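Local coordinates for putative cytoplasmic protein (Salmonella typhimurium, PDB 2GK3), which is of unknown function, assembles as a hexamer and probably has a fold related to class I glutamine amidotransferases, at residues I25-G29 / Y30-T34; A137-K140 / N141-L144. All coordinates share one frame; numbering follows the deposited sequence.

Contact 1: residues I25-G29 / Y30-T34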
ATOM      1  N   ILE E  25       5.908  -0.488  -4.460  1.00 28.84           N
ATOM      2  CA  ILE E  25       5.616   0.895  -4.689  1.00 28.78           C
ATOM      3  C   ILE E  25       6.966   1.615  -4.812  1.00 29.68           C
ATOM      4  O   ILE E  25       7.734   1.678  -3.839  1.00 29.43           O
ATOM      5  CB  ILE E  25       4.773   1.475  -3.523  1.00 28.70           C
ATOM      6  CG1 ILE E  25       3.416   0.722  -3.393  1.00 28.62           C
ATOM      7  CG2 ILE E  25       4.600   2.984  -3.671  1.00 26.98           C
ATOM      8  CD1 ILE E  25       2.648   0.973  -2.063  1.00 28.30           C
ATOM      9  N   HIS E  26       7.256   2.141  -6.008  1.00 29.71           N
ATOM     10  CA  HIS E  26       8.532   2.823  -6.275  1.00 30.58           C
ATOM     11  C   HIS E  26       8.314   4.317  -6.203  1.00 30.50           C
ATOM     12  O   HIS E  26       7.828   4.890  -7.165  1.00 30.97           O
ATOM     13  CB  HIS E  26       9.082   2.513  -7.679  1.00 30.21           C
ATOM     14  CG  HIS E  26       9.148   1.057  -8.033  1.00 30.84           C
ATOM     15  ND1 HIS E  26      10.343   0.386  -8.209  1.00 31.27           N
ATOM     16  CD2 HIS E  26       8.173   0.167  -8.331  1.00 30.65           C
ATOM     17  CE1 HIS E  26      10.098  -0.858  -8.576  1.00 30.04           C
ATOM     18  NE2 HIS E  26       8.790  -1.019  -8.650  1.00 29.61           N
ATOM     19  N   SER E  27       8.676   4.943  -5.090  1.00 30.87           N
ATOM     20  CA  SER E  27       8.496   6.393  -4.937  1.00 32.14           C
ATOM     21  C   SER E  27       9.673   7.203  -5.492  1.00 32.28           C
ATOM     22  O   SER E  27      10.810   7.051  -5.040  1.00 32.56           O
ATOM     23  CB  SER E  27       8.245   6.764  -3.470  1.00 32.27           C
ATOM     24  OG  SER E  27       7.001   6.275  -2.998  1.00 32.82           O
ATOM     25  N   LYS E  28       9.394   8.058  -6.475  1.00 32.89           N
ATOM     26  CA  LYS E  28      10.418   8.942  -7.061  1.00 32.76           C
ATOM     27  C   LYS E  28      10.060  10.409  -6.843  1.00 32.48           C
ATOM     28  O   LYS E  28       9.404  11.032  -7.680  1.00 33.16           O
ATOM     29  CB  LYS E  28      10.612   8.640  -8.547  1.00 32.41           C
ATOM     30  CG  LYS E  28      11.054   7.227  -8.805  1.00 34.76           C
ATOM     31  CD  LYS E  28      11.403   6.987 -10.267  1.00 36.69           C
ATOM     32  CE  LYS E  28      12.132   5.666 -10.451  1.00 38.04           C
ATOM     33  NZ  LYS E  28      11.994   5.167 -11.862  1.00 40.97           N
ATOM     34  N   GLY E  29      10.495  10.965  -5.722  1.00 31.96           N
ATOM     35  CA  GLY E  29      10.065  12.295  -5.329  1.00 31.50           C
ATOM     36  C   GLY E  29       8.595  12.284  -4.926  1.00 31.52           C
ATOM     37  O   GLY E  29       8.178  11.514  -4.059  1.00 31.59           O
ATOM     38  N   TYR E  30       7.819  13.157  -5.549  1.00 31.40           N
ATOM     39  CA  TYR E  30       6.381  13.211  -5.367  1.00 31.14           C
ATOM     40  C   TYR E  30       5.662  11.933  -5.860  1.00 31.10           C
ATOM     41  O   TYR E  30       4.714  11.465  -5.211  1.00 30.86           O
ATOM     42  CB  TYR E  30       5.835  14.441  -6.105  1.00 31.35           C
ATOM     43  CG  TYR E  30       4.354  14.647  -5.910  1.00 32.87           C
ATOM     44  CD1 TYR E  30       3.883  15.467  -4.893  1.00 32.43           C
ATOM     45  CD2 TYR E  30       3.413  13.994  -6.742  1.00 32.62           C
ATOM     46  CE1 TYR E  30       2.517  15.641  -4.705  1.00 34.45           C
ATOM     47  CE2 TYR E  30       2.057  14.157  -6.561  1.00 31.92           C
ATOM     48  CZ  TYR E  30       1.617  14.980  -5.544  1.00 33.55           C
ATOM     49  OH  TYR E  30       0.277  15.176  -5.366  1.00 34.84           O
ATOM     50  N   ASP E  31       6.124  11.382  -6.990  1.00 30.35           N
ATOM     51  CA  ASP E  31       5.394  10.346  -7.735  1.00 30.42           C
ATOM     52  C   ASP E  31       5.775   8.945  -7.366  1.00 30.25           C
ATOM     53  O   ASP E  31       6.863   8.699  -6.859  1.00 30.41           O
ATOM     54  CB  ASP E  31       5.636  10.466  -9.251  1.00 30.31           C
ATOM     55  CG  ASP E  31       5.296  11.827  -9.797  1.00 30.21           C
ATOM     56  OD1 ASP E  31       4.116  12.268  -9.681  1.00 28.95           O
ATOM     57  OD2 ASP E  31       6.228  12.458 -10.344  1.00 29.36           O
ATOM     58  N   SER E  32       4.881   8.013  -7.675  1.00 30.48           N
ATOM     59  CA  SER E  32       5.176   6.593  -7.536  1.00 30.93           C
ATOM     60  C   SER E  32       4.600   5.836  -8.709  1.00 31.08           C
ATOM     61  O   SER E  32       3.514   6.156  -9.191  1.00 31.57           O
ATOM     62  CB  SER E  32       4.596   6.013  -6.240  1.00 30.47           C
ATOM     63  OG  SER E  32       4.785   6.896  -5.149  1.00 33.21           O
ATOM     64  N   PHE E  33       5.330   4.831  -9.172  1.00 30.96           N
ATOM     65  CA  PHE E  33       4.736   3.821 -10.009  1.00 30.78           C
ATOM     66  C   PHE E  33       4.856   2.503  -9.263  1.00 31.24           C
ATOM     67  O   PHE E  33       5.649   2.381  -8.329  1.00 31.18           O
ATOM     68  CB  PHE E  33       5.382   3.790 -11.408  1.00 30.24           C
ATOM     69  CG  PHE E  33       6.740   3.159 -11.451  1.00 28.79           C
ATOM     70  CD1 PHE E  33       6.876   1.814 -11.777  1.00 27.49           C
ATOM     71  CD2 PHE E  33       7.890   3.917 -11.195  1.00 25.73           C
ATOM     72  CE1 PHE E  33       8.136   1.209 -11.808  1.00 27.81           C
ATOM     73  CE2 PHE E  33       9.153   3.327 -11.234  1.00 24.09           C
ATOM     74  CZ  PHE E  33       9.274   1.971 -11.540  1.00 27.63           C
ATOM     75  N   THR E  34       4.058   1.518  -9.662  1.00 31.64           N
ATOM     76  CA  THR E  34       4.051   0.232  -8.967  1.00 31.21           C
ATOM     77  C   THR E  34       4.423  -0.898  -9.908  1.00 31.25           C
ATOM     78  O   THR E  34       4.169  -0.822 -11.098  1.00 31.88           O
ATOM     79  CB  THR E  34       2.679  -0.039  -8.312  1.00 31.10           C
ATOM     80  OG1 THR E  34       1.715  -0.287  -9.327  1.00 32.04           O
ATOM     81  CG2 THR E  34       2.213   1.149  -7.488  1.00 28.48           C
TER
HETATM   82  O   HOH W   1       8.800  12.309  -9.813  1.00 27.87           O
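The imidazole of H26 lies flat over the phenyl ring of F33, an offset stack with the two planes only 4° apart and the ring centroids 4.3 Å from each other. Followed outward, H26 CB sits over the face of F33, 3.6 Å from F33 CE2. CG then rests 3.6 Å from F33 CZ, near the rim of that ring, while CD2 meets F33 CE1, and F33 O lies at the imidazole edge, in plane. At the far end NE2 is hydrogen-bonded to S35 OG, which, with the stack, helps to set the rotation of the ring. F33 CG is placed between its own backbone N and carbonyl carbon (chi1 75°), and this swings the phenyl under H26. K28, its chain extended, brings NZ to 3.4 Å from F33 CE2, near the ring plane. This is the tip of the beta hairpin of strands 12-28 and 31-40, whose two-residue loop G29-Y30 is a type II' turn from K28 to D31. H26 N bonds F33 O; K28 O is held weakly by D31 N, and a water bridges it to D31 OD2, while D31 OD1 bonds N89 ND2 of a second subunit. On the other face S27 OG is hydrogen-bonded to S32 OG and to S36 OG of a third subunit.

Contact 2: residues A137-K140 / N141-L144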
ATOM      1  N   ALA E 137       3.088 -15.412  11.746  1.00 24.51           N
ATOM      2  CA  ALA E 137       2.791 -16.818  11.443  1.00 24.99           C
ATOM      3  C   ALA E 137       1.900 -17.363  12.537  1.00 25.40           C
ATOM      4  O   ALA E 137       0.996 -18.160  12.261  1.00 25.23           O
ATOM      5  CB  ALA E 137       4.052 -17.645  11.314  1.00 24.49           C
ATOM      6  N   ASN E 138       2.168 -16.903  13.775  1.00 25.55           N
ATOM      7  CA  ASN E 138       1.258 -17.044  14.905  1.00 24.94           C
ATOM      8  C   ASN E 138       0.846 -18.479  15.294  1.00 25.04           C
ATOM      9  O   ASN E 138      -0.190 -18.668  15.928  1.00 25.02           O
ATOM     10  CB  ASN E 138      -0.006 -16.212  14.638  1.00 25.05           C
ATOM     11  CG  ASN E 138      -0.847 -16.019  15.886  1.00 24.88           C
ATOM     12  OD1 ASN E 138      -0.326 -15.665  16.953  1.00 26.15           O
ATOM     13  ND2 ASN E 138      -2.142 -16.252  15.767  1.00 20.71           N
ATOM     14  N   TYR E 139       1.659 -19.470  14.947  1.00 24.94           N
ATOM     15  CA  TYR E 139       1.277 -20.863  15.111  1.00 25.34           C
ATOM     16  C   TYR E 139       1.063 -21.314  16.558  1.00 26.16           C
ATOM     17  O   TYR E 139       0.327 -22.283  16.802  1.00 26.78           O
ATOM     18  CB  TYR E 139       2.268 -21.779  14.390  1.00 24.86           C
ATOM     19  CG  TYR E 139       1.957 -21.918  12.913  1.00 24.47           C
ATOM     20  CD1 TYR E 139       2.673 -21.196  11.941  1.00 23.77           C
ATOM     21  CD2 TYR E 139       0.935 -22.767  12.484  1.00 22.75           C
ATOM     22  CE1 TYR E 139       2.383 -21.344  10.572  1.00 22.53           C
ATOM     23  CE2 TYR E 139       0.619 -22.889  11.142  1.00 24.11           C
ATOM     24  CZ  TYR E 139       1.340 -22.188  10.188  1.00 23.62           C
ATOM     25  OH  TYR E 139       0.983 -22.355   8.854  1.00 24.76           O
ATOM     26  N   LYS E 140       1.673 -20.598  17.509  1.00 26.37           N
ATOM     27  CA  LYS E 140       1.620 -20.968  18.934  1.00 26.47           C
ATOM     28  C   LYS E 140       0.212 -20.815  19.508  1.00 26.58           C
ATOM     29  O   LYS E 140      -0.169 -21.520  20.437  1.00 26.80           O
ATOM     30  CB  LYS E 140       2.597 -20.126  19.738  1.00 25.53           C
ATOM     31  CG  LYS E 140       2.577 -20.476  21.201  1.00 27.17           C
ATOM     32  CD  LYS E 140       3.659 -19.781  21.992  1.00 27.58           C
ATOM     33  CE  LYS E 140       3.907 -20.571  23.284  1.00 27.34           C
ATOM     34  NZ  LYS E 140       4.963 -19.955  24.102  1.00 26.77           N
ATOM     35  N   ASN E 141      -0.539 -19.886  18.931  1.00 26.85           N
ATOM     36  CA  ASN E 141      -1.876 -19.560  19.347  1.00 27.27           C
ATOM     37  C   ASN E 141      -2.929 -20.276  18.500  1.00 27.57           C
ATOM     38  O   ASN E 141      -4.079 -19.845  18.421  1.00 28.54           O
ATOM     39  CB  ASN E 141      -2.027 -18.048  19.314  1.00 27.05           C
ATOM     40  CG  ASN E 141      -1.073 -17.365  20.290  1.00 28.19           C
ATOM     41  OD1 ASN E 141      -0.965 -17.786  21.449  1.00 28.94           O
ATOM     42  ND2 ASN E 141      -0.353 -16.336  19.827  1.00 26.78           N
ATOM     43  N   THR E 142      -2.529 -21.396  17.899  1.00 27.62           N
ATOM     44  CA  THR E 142      -3.423 -22.198  17.057  1.00 27.30           C
ATOM     45  C   THR E 142      -3.458 -23.631  17.541  1.00 28.15           C
ATOM     46  O   THR E 142      -2.580 -24.062  18.299  1.00 28.69           O
ATOM     47  CB  THR E 142      -2.964 -22.225  15.562  1.00 27.43           C
ATOM     48  OG1 THR E 142      -1.777 -23.019  15.435  1.00 25.10           O
ATOM     49  CG2 THR E 142      -2.720 -20.807  15.003  1.00 24.15           C
ATOM     50  N   VAL E 143      -4.456 -24.385  17.079  1.00 28.61           N
ATOM     51  CA  VAL E 143      -4.616 -25.801  17.463  1.00 28.00           C
ATOM     52  C   VAL E 143      -3.493 -26.709  16.943  1.00 28.51           C
ATOM     53  O   VAL E 143      -3.443 -27.907  17.263  1.00 28.59           O
ATOM     54  CB  VAL E 143      -6.002 -26.332  17.076  1.00 28.16           C
ATOM     55  CG1 VAL E 143      -7.092 -25.582  17.898  1.00 27.87           C
ATOM     56  CG2 VAL E 143      -6.257 -26.163  15.589  1.00 28.66           C
ATOM     57  N   LEU E 144      -2.578 -26.137  16.160  1.00 27.81           N
ATOM     58  CA  LEU E 144      -1.452 -26.900  15.630  1.00 27.39           C
ATOM     59  C   LEU E 144      -0.226 -26.932  16.568  1.00 27.04           C
ATOM     60  O   LEU E 144       0.627 -27.800  16.433  1.00 26.90           O
ATOM     61  CB  LEU E 144      -1.038 -26.350  14.244  1.00 27.06           C
ATOM     62  CG  LEU E 144      -0.344 -27.318  13.279  1.00 26.71           C
ATOM     63  CD1 LEU E 144      -1.280 -28.500  12.897  1.00 28.84           C
ATOM     64  CD2 LEU E 144       0.181 -26.603  12.011  1.00 27.37           C
TER
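T142 OG1 donates to Y139 O over 2.6 Å, and T142 N reaches the same oxygen from the same face of its carbonyl plane at 3.2 Å. One acceptor is thus gripped twice by one residue, the hydroxyl tilted from the carbonyl plane and the amide well above it. The hydroxyl is set there by a chi1 of 71°, which puts OG1 between the backbone N and the carbonyl carbon and leaves the methyl CG2 3.4 Å from N138 O. A second side-chain bond runs alongside the turn: N141 ND2 donates to N138 OD1 over 3.0 Å, nearly straight at 167° and in the plane of the N141 amide, with the two amide planes 50° apart. N141 N also bonds to N138 O, so the two asparagines are joined by both backbone and side chains. The backbone bonds N141 N to N138 O and T142 N to Y139 O form a short 3-10 turn in the loop between strands 120-124 and 150-151, and it is followed at once by an ST turn, in which T142 OG1 accepts from L144 N at 3.3 Å. L144 lies beside Y139, pointing the same way, with L144 CD2 3.8 Å from Y139 CE2. Further out, I83 of strand 80-84 touches both of these side chains, I111 of helix 107-116 meets L144, and Y139 OH is hydrogen-bonded to I86 O. The extended K140 chain leads away from 141-144, its NZ bonded to M152 O and salt-bridged to D154, while R158 and D156 of a fourth subunit pack on N138 and N141.

How the contacts relate
The two contacts lie about 37 Å apart between centres and share no secondary-structure element. Contact 1 is at the tip of a hairpin that projects far from the centre of the chain, yet it is buried, because neighbouring subunits surround it: residues 25-27 of strand 12-28 pair with a strand of a second subunit, so the sheet continues across the interface. Contact 2 has its centre about 13 Å from the centre of the chain, in a loop packed mainly against its own helices and strands, and is only partly buried. Ring stacking and strand pairing dominate the first; amide, hydroxyl and backbone bonds of tight turns dominate the second. Both also touch the fourth subunit.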